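Local structure of chorismate mutase (Burkholderia thailandensis, 6CNZ) at residues A[26-30]-A[114-118]; A[71-76]-A[122-126]; A[36-40]-A[100-106]. The protein catalyses, as a type II chorismate mutase, the rearrangement of chorismate to prephenate, the reaction that leads towards phenylalanine and tyrosine. One frame throughout, in Å; residues are numbered along the deposited sequence.

Contact 1 of 3, residues A[26-30]-A[114-118]; sequences QRLAL and QLDRL. With NO3 (nitrate ion), chain I.
Leu30, Leu115 and Leu118 form a largely apolar contact near the surface, between the C-terminal end of helix 15-29, with Leu30 just past it, and helix 107-129, with an arginine along one side. Leu30 and Leu118 reach toward each other tip to tip, their CD1 methyls 3.8 Å apart. The CD1 of Leu118 goes further and sits 3.5 Å from the CA of Arg27, while its CD2 turns to the amide end of Gln26. At the other border, Leu30 CD2 packs against the amide of Gln114, whose NE2 is hydrogen-bonded to Ser110 O.

Arg27 leaves its helix with CG opposite the backbone N (chi1 -166°) and runs extended to NE. Leu115 CD2 touches its CG at 3.8 Å and then lies over a face of the guanidinium. In the all-helical AroQ fold, arginines bind the carboxylates of chorismate, and the anion found here, a nitrate probably from the crystallisation liquor, is consistent with such a pocket: Arg27 NH1 donates to nitrate O1 at 3.1 Å and NH2 to O2 at 3.0 Å, both fairly straight. A water accepts from Arg27 NE at 2.7 Å and donates to Leu115 O at 2.6 Å, so one water bridges the two helices and helps fix the guanidinium's rotation. Gln26 also bonds weakly through NE2 to Tyr155 OH of the second subunit.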
loop_
_atom_site.group_PDB
_atom_site.type_symbol
_atom_site.label_atom_id
_atom_site.label_comp_id
_atom_site.label_asym_id
_atom_site.label_seq_id
_atom_site.Cartn_x
_atom_site.Cartn_y
_atom_site.Cartn_z
ATOM N N GLN A 26 -4.361 1.391 -0.785
ATOM C CA GLN A 26 -3.532 0.311 -1.296
ATOM C C GLN A 26 -4.339 -0.611 -2.207
ATOM O O GLN A 26 -3.877 -0.989 -3.291
ATOM C CB GLN A 26 -2.919 -0.454 -0.114
ATOM C CG GLN A 26 -1.878 -1.490 -0.477
ATOM C CD GLN A 26 -1.161 -2.096 0.748
ATOM O OE1 GLN A 26 -1.123 -1.508 1.827
ATOM N NE2 GLN A 26 -0.592 -3.276 0.563
ATOM N N ARG A 27 -5.561 -0.951 -1.809
ATOM C CA ARG A 27 -6.392 -1.798 -2.666
ATOM C C ARG A 27 -6.762 -1.079 -3.954
ATOM O O ARG A 27 -6.709 -1.666 -5.045
ATOM C CB ARG A 27 -7.655 -2.230 -1.922
ATOM C CG ARG A 27 -8.406 -3.362 -2.602
ATOM C CD ARG A 27 -9.813 -3.504 -2.032
ATOM N NE ARG A 27 -10.416 -4.761 -2.440
ATOM C CZ ARG A 27 -11.052 -4.939 -3.588
ATOM N NH1 ARG A 27 -11.191 -3.926 -4.437
ATOM N NH2 ARG A 27 -11.550 -6.134 -3.882
ATOM N N LEU A 28 -7.102 0.206 -3.852
ATOM C CA LEU A 28 -7.485 0.980 -5.028
ATOM C C LEU A 28 -6.340 1.105 -6.023
ATOM O O LEU A 28 -6.577 1.174 -7.229
ATOM C CB LEU A 28 -7.966 2.369 -4.594
ATOM C CG LEU A 28 -8.600 3.270 -5.639
ATOM C CD1 LEU A 28 -9.724 2.520 -6.391
ATOM C CD2 LEU A 28 -9.118 4.582 -4.990
ATOM N N ALA A 29 -5.094 1.144 -5.547
ATOM C CA ALA A 29 -3.977 1.282 -6.462
ATOM C C ALA A 29 -3.798 0.051 -7.347
ATOM O O ALA A 29 -3.198 0.158 -8.421
ATOM C CB ALA A 29 -2.683 1.555 -5.687
ATOM N N LEU A 30 -4.279 -1.108 -6.913
ATOM C CA LEU A 30 -4.217 -2.303 -7.743
ATOM C C LEU A 30 -5.246 -2.274 -8.874
ATOM O O LEU A 30 -5.248 -3.180 -9.710
ATOM C CB LEU A 30 -4.398 -3.546 -6.868
ATOM C CG LEU A 30 -3.290 -3.846 -5.851
ATOM C CD1 LEU A 30 -3.777 -4.821 -4.782
ATOM C CD2 LEU A 30 -2.072 -4.426 -6.557
ATOM N N GLN A 114 -2.764 -10.130 -4.426
ATOM C CA GLN A 114 -2.636 -8.924 -3.614
ATOM C C GLN A 114 -4.012 -8.392 -3.215
ATOM O O GLN A 114 -4.221 -7.950 -2.075
ATOM C CB GLN A 114 -1.851 -7.860 -4.388
ATOM C CG GLN A 114 -0.395 -8.220 -4.723
ATOM C CD GLN A 114 0.268 -7.161 -5.614
ATOM O OE1 GLN A 114 0.705 -6.116 -5.134
ATOM N NE2 GLN A 114 0.323 -7.425 -6.917
ATOM N N LEU A 115 -4.957 -8.425 -4.149
ATOM C CA LEU A 115 -6.322 -8.032 -3.838
ATOM C C LEU A 115 -6.920 -8.921 -2.761
ATOM O O LEU A 115 -7.622 -8.434 -1.864
ATOM C CB LEU A 115 -7.166 -8.082 -5.104
ATOM C CG LEU A 115 -6.952 -6.954 -6.105
ATOM C CD1 LEU A 115 -7.704 -7.269 -7.401
ATOM C CD2 LEU A 115 -7.415 -5.600 -5.492
ATOM N N ASP A 116 -6.652 -10.237 -2.828
ATOM C CA ASP A 116 -7.271 -11.157 -1.884
ATOM C C ASP A 116 -6.726 -10.955 -0.472
ATOM O O ASP A 116 -7.495 -10.968 0.493
ATOM C CB ASP A 116 -7.085 -12.610 -2.343
ATOM C CG ASP A 116 -7.891 -12.945 -3.613
ATOM O OD1 ASP A 116 -8.865 -12.223 -3.942
ATOM O OD2 ASP A 116 -7.551 -13.948 -4.280
ATOM N N ARG A 117 -5.410 -10.767 -0.321
ATOM C CA ARG A 117 -4.871 -10.438 0.999
ATOM C C ARG A 117 -5.537 -9.194 1.587
ATOM O O ARG A 117 -5.760 -9.116 2.797
ATOM C CB ARG A 117 -3.362 -10.210 0.933
ATOM C CG ARG A 117 -2.519 -11.437 0.670
ATOM C CD ARG A 117 -1.075 -11.128 1.017
ATOM N NE ARG A 117 -0.958 -10.806 2.436
ATOM C CZ ARG A 117 -0.341 -11.569 3.332
ATOM N NH1 ARG A 117 0.253 -12.699 2.962
ATOM N NH2 ARG A 117 -0.307 -11.191 4.602
ATOM N N LEU A 118 -5.829 -8.193 0.756
ATOM C CA LEU A 118 -6.365 -6.953 1.310
ATOM C C LEU A 118 -7.783 -7.137 1.846
ATOM O O LEU A 118 -8.203 -6.398 2.748
ATOM C CB LEU A 118 -6.308 -5.840 0.266
ATOM C CG LEU A 118 -4.883 -5.278 0.160
ATOM C CD1 LEU A 118 -4.686 -4.497 -1.127
ATOM C CD2 LEU A 118 -4.525 -4.429 1.355
HETATM N N NO3 I . -13.122 -6.115 -7.114
HETATM O O1 NO3 I . -12.904 -4.897 -6.829
HETATM O O2 NO3 I . -12.402 -7.031 -6.609
HETATM O O3 NO3 I . -14.060 -6.428 -7.909
HETATM O O HOH W 1 -9.891 -7.240 -1.455
#

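Contact 2 of 3, residues A[71-76]-A[122-126]; sequences YARTFF and LIAAL
Leu126 of helix 107-129 pushes into a group of side chains on helix 69-96, meeting Tyr71, Ala72 and Phe75. The CB carries the chain off helix 107-129 with CG set beside the carbonyl carbon (chi1 -157°), which aims the branch point at the other helix. There CG comes to 3.7 Å from Tyr71 CE2, approaching that ring obliquely. The two methyls then part company. CD1 settles over a face of the Phe75 ring, 3.9 Å from the ring centroid and 14° off the normal, a CH-pi contact; it also lies near the Tyr71 hydroxyl. CD2 goes to the root of the same phenylalanine, 3.7 Å from Phe75 CB, and touches Ala72 CA at 3.8 Å, where the small alanine lets the methyl come close to the backbone.

The axes of the two short segments approach to 11.0 Å and cross at 124°. All seven touching residues are buried, in a meeting of two long helices of the all-helical type II chorismate mutase fold. The next residue, Phe76, one turn on from Ala72, puts its CZ 3.7 Å from Leu122 CB and its CE1 3.8 Å from Ile123 CG1, with the isoleucine crossing it at about a right angle. Leu122 CD2 comes to the edge of the Phe75 ring. No hydrogen bond passes between the segments. The one polar tip in this apolar group, Tyr71 OH, is hydrogen-bonded to Val170 O, the residue before Cys171 in the chain, which forms the disulfide with Cys138. Phe76 also packs against Leu55 and Val58 of helix 48-64, while Leu23 of helix 15-29 touches Leu122.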
loop_
_atom_site.group_PDB
_atom_site.type_symbol
_atom_site.label_atom_id
_atom_site.label_comp_id
_atom_site.label_asym_id
_atom_site.label_seq_id
_atom_site.Cartn_x
_atom_site.Cartn_y
_atom_site.Cartn_z
ATOM N N TYR A 71 -22.672 -3.883 7.246
ATOM C CA TYR A 71 -21.677 -2.820 7.245
ATOM C C TYR A 71 -20.463 -3.207 6.412
ATOM O O TYR A 71 -19.960 -2.403 5.621
ATOM C CB TYR A 71 -21.274 -2.539 8.681
ATOM C CG TYR A 71 -20.276 -1.446 8.898
ATOM C CD1 TYR A 71 -20.497 -0.173 8.412
ATOM C CD2 TYR A 71 -19.132 -1.680 9.646
ATOM C CE1 TYR A 71 -19.593 0.838 8.636
ATOM C CE2 TYR A 71 -18.222 -0.678 9.888
ATOM C CZ TYR A 71 -18.459 0.587 9.383
ATOM O OH TYR A 71 -17.553 1.597 9.629
ATOM N N ALA A 72 -19.978 -4.438 6.572
ATOM C CA ALA A 72 -18.843 -4.876 5.768
ATOM C C ALA A 72 -19.228 -5.010 4.301
ATOM O O ALA A 72 -18.460 -4.610 3.421
ATOM C CB ALA A 72 -18.296 -6.193 6.302
ATOM N N ARG A 73 -20.419 -5.545 4.017
ATOM C CA ARG A 73 -20.837 -5.714 2.626
ATOM C C ARG A 73 -20.922 -4.368 1.920
ATOM O O ARG A 73 -20.350 -4.180 0.836
ATOM C CB ARG A 73 -22.186 -6.437 2.548
ATOM C CG ARG A 73 -22.651 -6.667 1.109
ATOM C CD ARG A 73 -24.121 -7.094 1.003
ATOM N NE ARG A 73 -24.420 -7.473 -0.378
ATOM C CZ ARG A 73 -24.257 -8.701 -0.869
ATOM N NH1 ARG A 73 -23.824 -9.680 -0.085
ATOM N NH2 ARG A 73 -24.539 -8.957 -2.138
ATOM N N THR A 74 -21.617 -3.411 2.534
ATOM C CA THR A 74 -21.702 -2.073 1.963
ATOM C C THR A 74 -20.319 -1.481 1.727
ATOM O O THR A 74 -20.056 -0.914 0.661
ATOM C CB THR A 74 -22.511 -1.165 2.888
ATOM O OG1 THR A 74 -23.855 -1.627 2.926
ATOM C CG2 THR A 74 -22.495 0.270 2.373
ATOM N N PHE A 75 -19.420 -1.613 2.710
ATOM C CA PHE A 75 -18.063 -1.109 2.541
ATOM C C PHE A 75 -17.393 -1.741 1.328
ATOM O O PHE A 75 -16.661 -1.064 0.594
ATOM C CB PHE A 75 -17.242 -1.361 3.803
ATOM C CG PHE A 75 -15.799 -0.903 3.708
ATOM C CD1 PHE A 75 -15.472 0.442 3.831
ATOM C CD2 PHE A 75 -14.778 -1.820 3.518
ATOM C CE1 PHE A 75 -14.154 0.870 3.758
ATOM C CE2 PHE A 75 -13.448 -1.407 3.447
ATOM C CZ PHE A 75 -13.133 -0.055 3.569
ATOM N N PHE A 76 -17.649 -3.029 1.080
ATOM C CA PHE A 76 -17.004 -3.643 -0.075
ATOM C C PHE A 76 -17.760 -3.359 -1.365
ATOM O O PHE A 76 -17.127 -3.269 -2.424
ATOM C CB PHE A 76 -16.781 -5.145 0.155
ATOM C CG PHE A 76 -15.468 -5.444 0.847
ATOM C CD1 PHE A 76 -15.348 -5.344 2.232
ATOM C CD2 PHE A 76 -14.340 -5.780 0.112
ATOM C CE1 PHE A 76 -14.135 -5.599 2.869
ATOM C CE2 PHE A 76 -13.121 -6.038 0.749
ATOM C CZ PHE A 76 -13.023 -5.946 2.131
ATOM N N LEU A 122 -8.572 -5.372 5.240
ATOM C CA LEU A 122 -9.642 -4.384 5.274
ATOM C C LEU A 122 -10.731 -4.776 6.256
ATOM O O LEU A 122 -11.254 -3.920 6.982
ATOM C CB LEU A 122 -10.225 -4.209 3.879
ATOM C CG LEU A 122 -9.324 -3.347 2.997
ATOM C CD1 LEU A 122 -9.874 -3.281 1.579
ATOM C CD2 LEU A 122 -9.218 -1.945 3.593
ATOM N N ILE A 123 -11.094 -6.061 6.298
ATOM C CA ILE A 123 -12.136 -6.474 7.234
ATOM C C ILE A 123 -11.665 -6.277 8.666
ATOM O O ILE A 123 -12.416 -5.788 9.514
ATOM C CB ILE A 123 -12.572 -7.926 6.969
ATOM C CG1 ILE A 123 -13.336 -7.983 5.654
ATOM C CG2 ILE A 123 -13.449 -8.443 8.100
ATOM C CD1 ILE A 123 -14.014 -9.298 5.424
ATOM N N ALA A 124 -10.408 -6.621 8.952
ATOM C CA ALA A 124 -9.869 -6.385 10.288
ATOM C C ALA A 124 -9.742 -4.890 10.583
ATOM O O ALA A 124 -9.983 -4.451 11.717
ATOM C CB ALA A 124 -8.517 -7.082 10.435
ATOM N N ALA A 125 -9.364 -4.092 9.579
ATOM C CA ALA A 125 -9.273 -2.652 9.791
ATOM C C ALA A 125 -10.649 -2.044 10.032
ATOM O O ALA A 125 -10.799 -1.164 10.883
ATOM C CB ALA A 125 -8.600 -1.973 8.594
ATOM N N LEU A 126 -11.661 -2.504 9.288
ATOM C CA LEU A 126 -13.021 -2.012 9.485
ATOM C C LEU A 126 -13.527 -2.335 10.886
ATOM O O LEU A 126 -14.209 -1.514 11.515
ATOM C CB LEU A 126 -13.943 -2.621 8.426
ATOM C CG LEU A 126 -15.251 -1.911 8.059
ATOM C CD1 LEU A 126 -14.985 -0.509 7.504
ATOM C CD2 LEU A 126 -16.003 -2.751 7.039
#

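Contact 3 of 3, residues A[36-40]-A[100-106]; sequences HWKWI and PEGPAPD
His36 is the tight part of this contact, its imidazole held between Pro100 and Ala104 of the loop that joins helix 69-96 to helix 107-129. A chi1 of -170° turns the ring away from its own backbone N, and it projects from helix 31-41 straight into the bend of the loop. Pro100 CG stands over the centre of one face, 3.6 Å from the ring centroid and only 6° off the normal. Ala104 CB covers the opposite face at 3.8 Å from the centroid, nearer the rim, so the histidine has a CH-pi contact on both sides. At the ring edge NE2 gives a weak hydrogen bond to Gly102 O, 3.2 Å long and bent to 122°; the backbone angles there suit glycine alone. The Ala104 methyl also rests 3.6 Å from Trp37 CA and 3.7 Å from Ile40 CD1, and Trp37 CD1 approaches Pro105 O obliquely at 3.6 Å.

Toward Trp39 and Glu101 the fit slackens. Trp39 barely meets the loop, its CD1 4.4 Å from Pro100 CD; its ring instead packs edge-to-face with Phe91 and Trp94. Glu101, at the solvent side, is poorly ordered and points away. At the end of the loop Asp106 is the N-cap of helix 107-129, its OD2 bonded to Thr109 N, and Pro103 packs on Thr109 of the second subunit. With one bent bond and two apolar faces, the imidazole appears to be held more by its flat shape than by its polarity; the carbons on its faces would tend to favour the neutral form, while the nearby carbonyl oxygens would pull the other way.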
loop_
_atom_site.group_PDB
_atom_site.type_symbol
_atom_site.label_atom_id
_atom_site.label_comp_id
_atom_site.label_asym_id
_atom_site.label_seq_id
_atom_site.Cartn_x
_atom_site.Cartn_y
_atom_site.Cartn_z
ATOM N N HIS A 36 -5.115 -2.390 -16.723
ATOM C CA HIS A 36 -4.104 -2.680 -17.738
ATOM C C HIS A 36 -4.271 -4.099 -18.298
ATOM O O HIS A 36 -4.288 -4.307 -19.518
ATOM C CB HIS A 36 -2.719 -2.461 -17.108
ATOM C CG HIS A 36 -1.569 -2.478 -18.072
ATOM N ND1 HIS A 36 -0.272 -2.211 -17.674
ATOM C CD2 HIS A 36 -1.507 -2.728 -19.402
ATOM C CE1 HIS A 36 0.539 -2.314 -18.713
ATOM N NE2 HIS A 36 -0.184 -2.626 -19.773
ATOM N N TRP A 37 -4.434 -5.088 -17.423
ATOM C CA TRP A 37 -4.668 -6.453 -17.900
ATOM C C TRP A 37 -5.951 -6.554 -18.731
ATOM O O TRP A 37 -5.965 -7.189 -19.798
ATOM C CB TRP A 37 -4.721 -7.411 -16.712
ATOM C CG TRP A 37 -4.775 -8.834 -17.117
ATOM C CD1 TRP A 37 -3.706 -9.668 -17.345
ATOM C CD2 TRP A 37 -5.956 -9.616 -17.363
ATOM N NE1 TRP A 37 -4.156 -10.916 -17.698
ATOM C CE2 TRP A 37 -5.528 -10.912 -17.721
ATOM C CE3 TRP A 37 -7.326 -9.346 -17.315
ATOM C CZ2 TRP A 37 -6.428 -11.940 -18.036
ATOM C CZ3 TRP A 37 -8.228 -10.378 -17.623
ATOM C CH2 TRP A 37 -7.771 -11.653 -17.979
ATOM N N LYS A 38 -7.035 -5.922 -18.270
ATOM C CA LYS A 38 -8.307 -5.972 -19.007
ATOM C C LYS A 38 -8.235 -5.224 -20.336
ATOM O O LYS A 38 -8.881 -5.631 -21.309
ATOM C CB LYS A 38 -9.427 -5.409 -18.134
ATOM C CG LYS A 38 -9.769 -6.320 -16.944
ATOM C CD LYS A 38 -10.916 -5.750 -16.115
ATOM C CE LYS A 38 -11.544 -6.803 -15.190
ATOM N NZ LYS A 38 -12.201 -6.153 -14.004
ATOM N N TRP A 39 -7.438 -4.148 -20.397
ATOM C CA TRP A 39 -7.249 -3.401 -21.639
ATOM C C TRP A 39 -6.583 -4.258 -22.710
ATOM O O TRP A 39 -6.942 -4.187 -23.899
ATOM C CB TRP A 39 -6.400 -2.156 -21.358
ATOM C CG TRP A 39 -6.083 -1.316 -22.580
ATOM C CD1 TRP A 39 -4.956 -1.369 -23.345
ATOM C CD2 TRP A 39 -6.923 -0.311 -23.171
ATOM N NE1 TRP A 39 -5.027 -0.441 -24.358
ATOM C CE2 TRP A 39 -6.228 0.217 -24.277
ATOM C CE3 TRP A 39 -8.184 0.220 -22.845
ATOM C CZ2 TRP A 39 -6.756 1.236 -25.081
ATOM C CZ3 TRP A 39 -8.715 1.243 -23.647
ATOM C CH2 TRP A 39 -7.995 1.740 -24.747
ATOM N N ILE A 40 -5.599 -5.064 -22.313
ATOM C CA ILE A 40 -4.943 -5.949 -23.277
ATOM C C ILE A 40 -5.864 -7.108 -23.653
ATOM O O ILE A 40 -5.993 -7.467 -24.831
ATOM C CB ILE A 40 -3.601 -6.440 -22.710
ATOM C CG1 ILE A 40 -2.640 -5.261 -22.590
ATOM C CG2 ILE A 40 -2.994 -7.599 -23.588
ATOM C CD1 ILE A 40 -1.288 -5.637 -22.001
ATOM N N PRO A 100 -0.989 1.768 -21.844
ATOM C CA PRO A 100 0.343 1.811 -21.242
ATOM C C PRO A 100 1.357 1.122 -22.134
ATOM O O PRO A 100 1.034 0.195 -22.883
ATOM C CB PRO A 100 0.170 1.045 -19.921
ATOM C CG PRO A 100 -1.315 0.941 -19.699
ATOM C CD PRO A 100 -1.953 0.973 -21.060
ATOM N N GLU A 101 2.583 1.631 -22.075
ATOM C CA GLU A 101 3.747 0.891 -22.523
ATOM C C GLU A 101 4.015 -0.249 -21.546
ATOM O O GLU A 101 3.720 -0.157 -20.353
ATOM C CB GLU A 101 4.958 1.828 -22.603
ATOM C CG GLU A 101 5.071 2.749 -21.381
ATOM C CD GLU A 101 6.099 3.861 -21.543
ATOM O OE1 GLU A 101 7.316 3.577 -21.472
ATOM O OE2 GLU A 101 5.685 5.024 -21.743
ATOM N N GLY A 102 4.561 -1.340 -22.056
ATOM C CA GLY A 102 4.949 -2.430 -21.197
ATOM C C GLY A 102 3.836 -3.429 -20.978
ATOM O O GLY A 102 2.656 -3.126 -21.150
ATOM N N PRO A 103 4.195 -4.652 -20.597
ATOM C CA PRO A 103 3.188 -5.711 -20.460
ATOM C C PRO A 103 2.405 -5.590 -19.166
ATOM O O PRO A 103 2.881 -5.041 -18.169
ATOM C CB PRO A 103 4.023 -6.996 -20.470
ATOM C CG PRO A 103 5.373 -6.564 -19.902
ATOM C CD PRO A 103 5.571 -5.122 -20.320
ATOM N N ALA A 104 1.182 -6.132 -19.188
ATOM C CA ALA A 104 0.377 -6.038 -17.977
ATOM C C ALA A 104 0.792 -7.120 -16.979
ATOM O O ALA A 104 1.052 -8.255 -17.373
ATOM C CB ALA A 104 -1.111 -6.176 -18.306
ATOM N N PRO A 105 0.857 -6.804 -15.690
ATOM C CA PRO A 105 1.053 -7.864 -14.689
ATOM C C PRO A 105 -0.064 -8.897 -14.778
ATOM O O PRO A 105 -1.233 -8.565 -14.993
ATOM C CB PRO A 105 1.015 -7.114 -13.350
ATOM C CG PRO A 105 1.192 -5.650 -13.689
ATOM C CD PRO A 105 0.714 -5.461 -15.092
ATOM N N ASP A 106 0.302 -10.159 -14.625
ATOM C CA ASP A 106 -0.682 -11.230 -14.715
ATOM C C ASP A 106 -1.765 -11.077 -13.648
ATOM O O ASP A 106 -1.473 -11.026 -12.449
ATOM C CB ASP A 106 0.001 -12.582 -14.572
ATOM C CG ASP A 106 -0.980 -13.736 -14.698
ATOM O OD1 ASP A 106 -1.538 -13.915 -15.799
ATOM O OD2 ASP A 106 -1.202 -14.451 -13.699
#

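In the fold
Contact 2 is core, with every touching residue buried, whereas contacts 1 and 3 lie at the surface. Contacts 1 and 2 share helix 107-129, which meets helix 15-29 in one and helix 69-96 in the other; they touch where Arg27 CD packs on Leu122 CD1. Contact 3 lies apart, about 29 Å from contact 2 centre to centre and across the middle of the chain, and ties helix 31-41 to the loop leading into helix 107-129. The chemistry follows the place: carbon alone in contact 2, leucines beside a solvated, anion-bound arginine in contact 1, and a histidine between a proline and an alanine in contact 3. All three touch the second subunit.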